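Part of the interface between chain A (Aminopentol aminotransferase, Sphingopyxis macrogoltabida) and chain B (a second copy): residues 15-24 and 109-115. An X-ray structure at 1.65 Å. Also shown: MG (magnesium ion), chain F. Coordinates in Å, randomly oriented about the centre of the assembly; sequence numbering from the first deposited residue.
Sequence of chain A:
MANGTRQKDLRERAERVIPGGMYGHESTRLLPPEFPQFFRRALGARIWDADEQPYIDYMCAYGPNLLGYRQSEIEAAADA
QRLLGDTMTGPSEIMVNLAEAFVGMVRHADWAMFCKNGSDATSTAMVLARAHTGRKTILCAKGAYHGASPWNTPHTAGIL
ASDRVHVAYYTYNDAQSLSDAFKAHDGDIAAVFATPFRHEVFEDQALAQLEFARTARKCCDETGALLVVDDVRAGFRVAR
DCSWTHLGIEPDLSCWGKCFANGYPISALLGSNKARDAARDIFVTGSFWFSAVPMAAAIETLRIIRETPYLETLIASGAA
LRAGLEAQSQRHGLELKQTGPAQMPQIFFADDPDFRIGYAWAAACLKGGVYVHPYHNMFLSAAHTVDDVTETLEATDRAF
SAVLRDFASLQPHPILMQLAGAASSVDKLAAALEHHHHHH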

ATOM      1  N   GLU A  15       2.131  10.374  21.660  1.00 22.85           N
ATOM      2  CA  GLU A  15       3.572  10.608  21.695  1.00 25.25           C
ATOM      3  C   GLU A  15       4.335   9.429  22.327  1.00 25.55           C
ATOM      4  O   GLU A  15       5.498   9.215  21.987  1.00 24.09           O
ATOM      5  N   ARG A  16       3.688   8.697  23.244  1.00 24.31           N
ATOM      6  CA  ARG A  16       4.289   7.541  23.922  1.00 27.22           C
ATOM      7  C   ARG A  16       4.466   6.367  22.943  1.00 22.33           C
ATOM      8  O   ARG A  16       5.483   5.687  23.011  1.00 24.73           O
ATOM      9  N   VAL A  17       3.514   6.141  22.033  1.00 20.38           N
ATOM     10  CA  VAL A  17       3.469   4.849  21.277  1.00 20.34           C
ATOM     11  C   VAL A  17       3.601   5.022  19.754  1.00 19.83           C
ATOM     12  O   VAL A  17       3.600   4.031  19.030  1.00 19.45           O
ATOM     13  N   ILE A  18       3.692   6.260  19.282  1.00 19.29           N
ATOM     14  CA  ILE A  18       3.863   6.603  17.869  1.00 20.02           C
ATOM     15  C   ILE A  18       5.023   7.594  17.809  1.00 21.20           C
ATOM     16  O   ILE A  18       5.038   8.576  18.550  1.00 23.42           O
ATOM     17  N   PRO A  19       6.055   7.377  16.965  1.00 22.02           N
ATOM     18  CA  PRO A  19       7.204   8.279  16.939  1.00 23.24           C
ATOM     19  C   PRO A  19       6.710   9.704  16.636  1.00 24.43           C
ATOM     20  O   PRO A  19       6.079   9.952  15.600  1.00 22.30           O
ATOM     21  N   GLY A  20       6.965  10.618  17.583  1.00 24.82           N
ATOM     22  CA  GLY A  20       6.588  12.000  17.438  1.00 26.59           C
ATOM     23  C   GLY A  20       5.092  12.236  17.560  1.00 26.91           C
ATOM     24  O   GLY A  20       4.660  13.319  17.285  1.00 28.04           O
ATOM     25  N   GLY A  21       4.306  11.223  17.962  1.00 27.06           N
ATOM     26  CA  GLY A  21       2.821  11.320  18.081  1.00 26.02           C
ATOM     27  C   GLY A  21       2.066  11.097  16.778  1.00 24.26           C
ATOM     28  O   GLY A  21       0.858  10.847  16.785  1.00 23.75           O
ATOM     29  N   MET A  22       2.762  11.241  15.648  1.00 25.65           N
ATOM     30  CA  MET A  22       2.201  11.097  14.287  1.00 24.96           C
ATOM     31  C   MET A  22       3.324  11.419  13.297  1.00 23.07           C
ATOM     32  O   MET A  22       4.357  11.903  13.692  1.00 23.62           O
ATOM     33  N   TYR A  23       3.075  11.167  12.014  1.00 24.35           N
ATOM     34  CA  TYR A  23       4.123  11.143  10.978  1.00 24.16           C
ATOM     35  C   TYR A  23       3.418  11.329   9.636  1.00 24.79           C
ATOM     36  O   TYR A  23       2.199  11.199   9.549  1.00 24.43           O
ATOM     37  N   GLY A  24       4.212  11.584   8.592  1.00 25.66           N
ATOM     38  CA  GLY A  24       3.752  11.654   7.253  1.00 22.89           C
ATOM     39  C   GLY A  24       2.919  12.900   7.010  1.00 25.91           C
ATOM     40  O   GLY A  24       2.962  13.860   7.788  1.00 24.72           O
TER
ATOM     41  N   ALA B 109       8.915  -3.881  21.588  1.00 22.76           N
ATOM     42  CA  ALA B 109       8.517  -2.631  20.937  1.00 22.56           C
ATOM     43  C   ALA B 109       7.984  -1.611  21.961  1.00 21.98           C
ATOM     44  O   ALA B 109       7.327  -1.984  22.941  1.00 21.84           O
ATOM     45  N   ASP B 110       8.330  -0.348  21.719  1.00 21.44           N
ATOM     46  CA  ASP B 110       7.855   0.845  22.467  1.00 22.09           C
ATOM     47  C   ASP B 110       6.986   1.749  21.567  1.00 23.25           C
ATOM     48  O   ASP B 110       6.264   2.616  22.092  1.00 24.98           O
ATOM     49  N   TRP B 111       7.028   1.563  20.239  1.00 20.38           N
ATOM     50  CA  TRP B 111       6.219   2.381  19.317  1.00 18.92           C
ATOM     51  C   TRP B 111       5.847   1.585  18.074  1.00 18.97           C
ATOM     52  O   TRP B 111       6.439   0.536  17.773  1.00 17.82           O
ATOM     53  N   ALA B 112       4.864   2.128  17.338  1.00 19.01           N
ATOM     54  CA  ALA B 112       4.365   1.514  16.113  1.00 18.38           C
ATOM     55  C   ALA B 112       4.121   2.593  15.065  1.00 18.58           C
ATOM     56  O   ALA B 112       3.757   3.746  15.394  1.00 19.12           O
ATOM     57  N   MET B 113       4.335   2.221  13.798  1.00 18.37           N
ATOM     58  CA  MET B 113       3.923   2.989  12.648  1.00 17.79           C
ATOM     59  C   MET B 113       3.097   2.071  11.746  1.00 18.00           C
ATOM     60  O   MET B 113       3.418   0.895  11.668  1.00 19.43           O
ATOM     61  N   PHE B 114       2.008   2.603  11.155  1.00 16.13           N
ATOM     62  CA  PHE B 114       1.114   1.897  10.295  1.00 17.26           C
ATOM     63  C   PHE B 114       1.274   2.372   8.856  1.00 16.95           C
ATOM     64  O   PHE B 114       1.471   3.556   8.606  1.00 19.30           O
ATOM     65  N   CYS B 115       1.160   1.418   7.926  1.00 16.64           N
ATOM     66  CA  CYS B 115       1.226   1.641   6.490  1.00 17.67           C
ATOM     67  C   CYS B 115       0.248   0.659   5.824  1.00 17.77           C
ATOM     68  O   CYS B 115      -0.673   0.183   6.537  1.00 16.77           O
TER

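How does A:Tyr23, which gives up more surface than any other residue here, reach the strand of chain B? Its CA-to-CB bond points toward the other stretch, and with chi1 in the p well (56°) the ring extends until its hydroxyl meets the backbone. There A:Tyr23 OH donates a hydrogen bond to B:Phe114 O at 2.7 Å, a carbonyl that lies at the ring edge, near the plane of the ring. A:Tyr23 OH also comes 3.8 Å from B:Phe114 CB. Because the polar end of the tyrosine finds a main-chain acceptor, it can be buried without losing a partner.

What covers the ring of A:Tyr23? The CA-to-CB bond of B:Met113 points sideways relative to the chain A stretch, and the side chain, with chi1 m, chi2 t and chi3 p, brings its terminal methyl over one face. B:Met113 CE sits 4.0 Å from the centroid of the A:Tyr23 ring, close to the ring normal, in a CH-pi contact, and B:Met113 CE is 3.8 Å from A:Tyr23 CG. The sulfur stands farther off, with B:Met113 SD 5.2 Å from the centroid of the A:Tyr23 ring. The methionine serves a second neighbour as well, since B:Met113 CG packs 3.7 Å from A:Pro19 CD.

Where does A:Pro19 fit? Its CA-to-CB bond points toward chain B, and the C-gamma exo ring settles against both B:Met113 and B:Trp111. A:Pro19 CG lies over the face of the indole, 3.9 Å from the centroid of the six-membered ring of B:Trp111, with B:Trp111 CE3 the closest atom to A:Pro19 CG at 3.5 Å. The CA-to-CB bond of B:Trp111 also points toward the chain A stretch, with chi1 p and chi2 near -100°, and its NE1 is hydrogen-bonded elsewhere in the structure. Less well served is B:Ala112 O, 3.6 Å from A:Pro19 CD: the contact buries it with no polar partner.

What holds the backbones together at the end of the helix? The carbonyl of A:Val17 accepts a hydrogen bond from the main chain, B:Ala112 N to A:Val17 O at 2.8 Å, and B:Trp111 CA approaches A:Val17 O to 3.1 Å in a CA-H...O contact. The CA-to-CB bond of A:Val17 (chi1 m) points sideways, while that of A:Ile18 (chi1 m, chi2 t) points away overall, although its CB still touches the other stretch.

Do the magnesium ion and its waters bridge the two stretches? The ion does not: it is bound by B:Ala109 O at 2.4 Å from MG, by two waters, and by atoms elsewhere in the structure; no atom of the chain A stretch binds it.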

ATOM      1  CB  GLU A  15       3.935  11.877  22.455  1.00 28.54           C
ATOM      2  CG  GLU A  15       5.288  12.412  22.052  1.00 38.19           C
ATOM      3  CD  GLU A  15       5.809  13.520  22.947  1.00 49.10           C
ATOM      4  OE1 GLU A  15       4.982  14.358  23.385  1.00 53.03           O
ATOM      5  OE2 GLU A  15       7.041  13.542  23.201  1.00 61.88           O
ATOM      6  CB  ARG A  16       3.467   7.139  25.157  1.00 27.58           C
ATOM      7  CG  ARG A  16       3.451   8.196  26.255  1.00 33.11           C
ATOM      8  CD  ARG A  16       2.369   8.027  27.320  1.00 36.35           C
ATOM      9  NE  ARG A  16       2.649   6.919  28.224  1.00 46.10           N
ATOM     10  CZ  ARG A  16       3.540   6.947  29.216  1.00 51.43           C
ATOM     11  NH1 ARG A  16       4.231   8.051  29.460  1.00 56.22           N
ATOM     12  NH2 ARG A  16       3.738   5.874  29.959  1.00 50.60           N
ATOM     13  CB  VAL A  17       2.194   4.071  21.626  1.00 20.77           C
ATOM     14  CG1 VAL A  17       2.271   3.487  23.037  1.00 19.52           C
ATOM     15  CG2 VAL A  17       0.940   4.902  21.416  1.00 21.35           C
ATOM     16  CB  ILE A  18       2.563   7.145  17.237  1.00 19.70           C
ATOM     17  CG1 ILE A  18       1.417   6.146  17.361  1.00 20.34           C
ATOM     18  CG2 ILE A  18       2.766   7.572  15.795  1.00 19.72           C
ATOM     19  CD1 ILE A  18       0.048   6.730  17.127  1.00 21.66           C
ATOM     20  CB  PRO A  19       8.105   7.721  15.830  1.00 25.47           C
ATOM     21  CG  PRO A  19       7.641   6.291  15.666  1.00 24.06           C
ATOM     22  CD  PRO A  19       6.150   6.333  15.943  1.00 22.73           C
ATOM     23  CB  MET A  22       0.992  12.020  14.035  1.00 25.95           C
ATOM     24  CG  MET A  22      -0.319  11.255  13.843  1.00 25.92           C
ATOM     25  SD  MET A  22      -0.357  10.242  12.319  1.00 23.84           S
ATOM     26  CE  MET A  22      -0.628  11.553  11.125  1.00 27.96           C
ATOM     27  CB  TYR A  23       4.925   9.828  11.018  1.00 22.99           C
ATOM     28  CG  TYR A  23       4.064   8.595  10.892  1.00 22.04           C
ATOM     29  CD1 TYR A  23       3.703   8.080   9.661  1.00 21.34           C
ATOM     30  CD2 TYR A  23       3.554   7.970  12.014  1.00 21.22           C
ATOM     31  CE1 TYR A  23       2.889   6.965   9.548  1.00 21.80           C
ATOM     32  CE2 TYR A  23       2.734   6.860  11.927  1.00 22.24           C
ATOM     33  CZ  TYR A  23       2.383   6.366  10.689  1.00 21.67           C
ATOM     34  OH  TYR A  23       1.525   5.309  10.614  1.00 22.11           O
TER
ATOM     35  CB  ALA B 109       7.510  -2.918  19.878  1.00 23.79           C
ATOM     36  CB  ASP B 110       9.030   1.643  23.037  1.00 22.72           C
ATOM     37  CG  ASP B 110       9.947   0.808  23.928  1.00 26.53           C
ATOM     38  OD1 ASP B 110       9.415   0.200  24.870  1.00 24.92           O
ATOM     39  OD2 ASP B 110      11.170   0.725  23.636  1.00 24.07           O
ATOM     40  CB  TRP B 111       6.935   3.683  18.947  1.00 18.97           C
ATOM     41  CG  TRP B 111       8.304   3.486  18.367  1.00 19.41           C
ATOM     42  CD1 TRP B 111       9.493   3.621  19.019  1.00 18.81           C
ATOM     43  CD2 TRP B 111       8.630   3.102  17.018  1.00 17.58           C
ATOM     44  NE1 TRP B 111      10.533   3.367  18.168  1.00 18.78           N
ATOM     45  CE2 TRP B 111      10.038   3.036  16.938  1.00 19.64           C
ATOM     46  CE3 TRP B 111       7.890   2.814  15.871  1.00 18.26           C
ATOM     47  CZ2 TRP B 111      10.706   2.693  15.755  1.00 20.94           C
ATOM     48  CZ3 TRP B 111       8.546   2.457  14.705  1.00 20.47           C
ATOM     49  CH2 TRP B 111       9.942   2.416  14.638  1.00 19.43           C
ATOM     50  CB  ALA B 112       3.123   0.720  16.412  1.00 18.51           C
ATOM     51  CB  MET B 113       5.126   3.551  11.885  1.00 19.46           C
ATOM     52  CG  MET B 113       6.027   4.449  12.726  1.00 21.29           C
ATOM     53  SD  MET B 113       7.606   4.951  11.938  1.00 23.80           S
ATOM     54  CE  MET B 113       7.034   6.232  10.824  1.00 25.73           C
ATOM     55  CB  PHE B 114      -0.320   2.008  10.844  1.00 17.88           C
ATOM     56  CG  PHE B 114      -0.396   1.414  12.235  1.00 18.86           C
ATOM     57  CD1 PHE B 114      -0.257   0.048  12.420  1.00 19.26           C
ATOM     58  CD2 PHE B 114      -0.468   2.227  13.361  1.00 20.47           C
ATOM     59  CE1 PHE B 114      -0.258  -0.505  13.698  1.00 21.58           C
ATOM     60  CE2 PHE B 114      -0.479   1.678  14.636  1.00 21.58           C
ATOM     61  CZ  PHE B 114      -0.363   0.314  14.802  1.00 21.62           C
ATOM     62  CB  CYS B 115       2.684   1.551   6.061  1.00 19.72           C
ATOM     63  SG  CYS B 115       3.442   0.022   6.659  1.00 22.64           S
TER
HETATM   64 MG    MG F 502       5.914  -3.580  24.094  1.00 24.77          MG
HETATM   65  O   HOH W   1       5.399  -1.890  25.839  1.00 26.21           O
HETATM   66  O   HOH W   2       5.112  -5.173  25.609  1.00 27.81           O